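Local coordinates for protein formylmethanofuran--tetrahydromethanopterin formyltransferase (Methanosarcina barkeri, PDB 1M5S) that catalyses the reversible transfer of a formyl group from formylmethanofuran to tetrahydromethanopterin, an early step of methanogenesis from carbon dioxide, at residues V117-K120 with L121-A125. Sequence-based numbering, arbitrary orientation.
Sequences VGFK and LKFFA
L121 N donates to V117 O at 2.8 Å and K122 N to G118 O at 3.2 Å, i to i+4 bonds of a short helix that follows strand 113-115 and passes into a 3-10 turn at 123-125. K122 N also makes a weak bond to F119 O, and F124 N reaches back three residues to L121 O. On the buried flank V117 and L121 run alongside each other, methyl CG1 against methyl CD1, and both lean on helix 81-95 through L88, L89 and I92. The other flank is a three-residue cluster built on the F119 ring, where F119 and K122 rest on Y140 of strand 137-144. F119 CG stands anti to the backbone N (chi1 176°), and F123 brings its ring edge toward the F119 face, F123 CE1 lying 3.4 Å from F119 CE1. This is an offset edge-to-face pair with planes at 70° and centroids 5.3 Å apart. The edge of F123 also meets F119 O near the ring plane, F123 CD1 lying 3.2 Å from F119 O. K122 rises beside F119, its CG lying between backbone N and carbonyl carbon (chi1 82°), which brings CG close to F119 O. The chain then runs straight to CE, which makes an off-centre CH-pi contact with F119, and bends at its last torsion. K122 NZ makes a cation-pi interaction over the F119 face, 4.9 Å from the ring centroid, and also lies above one face of F123 toward its rim. The same ammonium forms a salt bridge with E129. At the subunit interface the F123 ring meets Y213 of the second subunit, on which K122 also packs. The K122 charge is thus probably stabilised by both the E129 carboxylate and the F119 face.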
loop_
_atom_site.group_PDB
_atom_site.type_symbol
_atom_site.label_atom_id
_atom_site.label_comp_id
_atom_site.label_asym_id
_atom_site.label_seq_id
_atom_site.Cartn_x
_atom_site.Cartn_y
_atom_site.Cartn_z
ATOM N N VAL A 117 -24.296 -4.048 20.669
ATOM C CA VAL A 117 -24.117 -3.150 19.530
ATOM C C VAL A 117 -24.902 -3.586 18.283
ATOM O O VAL A 117 -25.580 -2.773 17.661
ATOM C CB VAL A 117 -22.611 -3.031 19.178
ATOM C CG1 VAL A 117 -22.392 -1.997 18.081
ATOM C CG2 VAL A 117 -21.822 -2.660 20.425
ATOM N N GLY A 118 -24.854 -4.876 17.965
ATOM C CA GLY A 118 -25.557 -5.384 16.800
ATOM C C GLY A 118 -27.066 -5.222 16.895
ATOM O O GLY A 118 -27.734 -4.937 15.899
ATOM N N PHE A 119 -27.612 -5.453 18.085
ATOM C CA PHE A 119 -29.034 -5.241 18.333
ATOM C C PHE A 119 -29.367 -3.771 18.110
ATOM O O PHE A 119 -30.360 -3.443 17.470
ATOM C CB PHE A 119 -29.394 -5.658 19.768
ATOM C CG PHE A 119 -30.830 -5.384 20.145
ATOM C CD1 PHE A 119 -31.201 -4.150 20.678
ATOM C CD2 PHE A 119 -31.817 -6.342 19.931
ATOM C CE1 PHE A 119 -32.534 -3.868 20.984
ATOM C CE2 PHE A 119 -33.156 -6.074 20.233
ATOM C CZ PHE A 119 -33.513 -4.832 20.760
ATOM N N LYS A 120 -28.490 -2.890 18.579
ATOM C CA LYS A 120 -28.740 -1.460 18.512
ATOM C C LYS A 120 -28.607 -0.925 17.094
ATOM O O LYS A 120 -29.288 0.026 16.719
ATOM C CB LYS A 120 -27.787 -0.713 19.449
ATOM C CG LYS A 120 -28.082 -0.928 20.926
ATOM C CD LYS A 120 -27.100 -0.164 21.796
ATOM C CE LYS A 120 -27.785 0.469 22.997
ATOM N NZ LYS A 120 -26.992 1.612 23.532
ATOM N N LEU A 121 -27.751 -1.558 16.298
ATOM C CA LEU A 121 -27.505 -1.112 14.926
ATOM C C LEU A 121 -28.600 -1.557 13.956
ATOM O O LEU A 121 -28.885 -0.856 12.983
ATOM C CB LEU A 121 -26.140 -1.626 14.435
ATOM C CG LEU A 121 -24.884 -0.965 15.013
ATOM C CD1 LEU A 121 -23.644 -1.612 14.428
ATOM C CD2 LEU A 121 -24.898 0.526 14.715
ATOM N N LYS A 122 -29.257 -2.676 14.276
ATOM C CA LYS A 122 -30.279 -3.265 13.409
ATOM C C LYS A 122 -31.437 -2.306 13.150
ATOM O O LYS A 122 -32.010 -2.311 12.063
ATOM C CB LYS A 122 -30.810 -4.584 13.998
ATOM C CG LYS A 122 -31.882 -4.422 15.075
ATOM C CD LYS A 122 -32.485 -5.755 15.472
ATOM C CE LYS A 122 -33.515 -5.596 16.577
ATOM N NZ LYS A 122 -34.570 -4.597 16.252
ATOM N N PHE A 123 -31.622 -1.355 14.061
ATOM C CA PHE A 123 -32.736 -0.389 13.980
ATOM C C PHE A 123 -32.608 0.513 12.750
ATOM O O PHE A 123 -33.574 1.166 12.331
ATOM C CB PHE A 123 -32.777 0.463 15.240
ATOM C CG PHE A 123 -33.361 -0.321 16.404
ATOM C CD1 PHE A 123 -32.528 -1.137 17.172
ATOM C CD2 PHE A 123 -34.726 -0.235 16.684
ATOM C CE1 PHE A 123 -33.065 -1.883 18.223
ATOM C CE2 PHE A 123 -35.267 -0.986 17.733
ATOM C CZ PHE A 123 -34.436 -1.811 18.502
ATOM N N PHE A 124 -31.398 0.563 12.192
ATOM C CA PHE A 124 -31.142 1.346 10.994
ATOM C C PHE A 124 -31.972 0.845 9.801
ATOM O O PHE A 124 -32.337 1.626 8.930
ATOM C CB PHE A 124 -29.647 1.326 10.655
ATOM C CG PHE A 124 -29.273 2.221 9.505
ATOM C CD1 PHE A 124 -29.384 3.601 9.618
ATOM C CD2 PHE A 124 -28.826 1.682 8.303
ATOM C CE1 PHE A 124 -29.046 4.438 8.547
ATOM C CE2 PHE A 124 -28.488 2.510 7.229
ATOM C CZ PHE A 124 -28.598 3.887 7.349
ATOM N N ALA A 125 -32.321 -0.438 9.813
ATOM C CA ALA A 125 -33.046 -1.050 8.704
ATOM C C ALA A 125 -34.533 -0.692 8.702
ATOM O O ALA A 125 -35.244 -0.990 7.735
ATOM C CB ALA A 125 -32.867 -2.563 8.733
#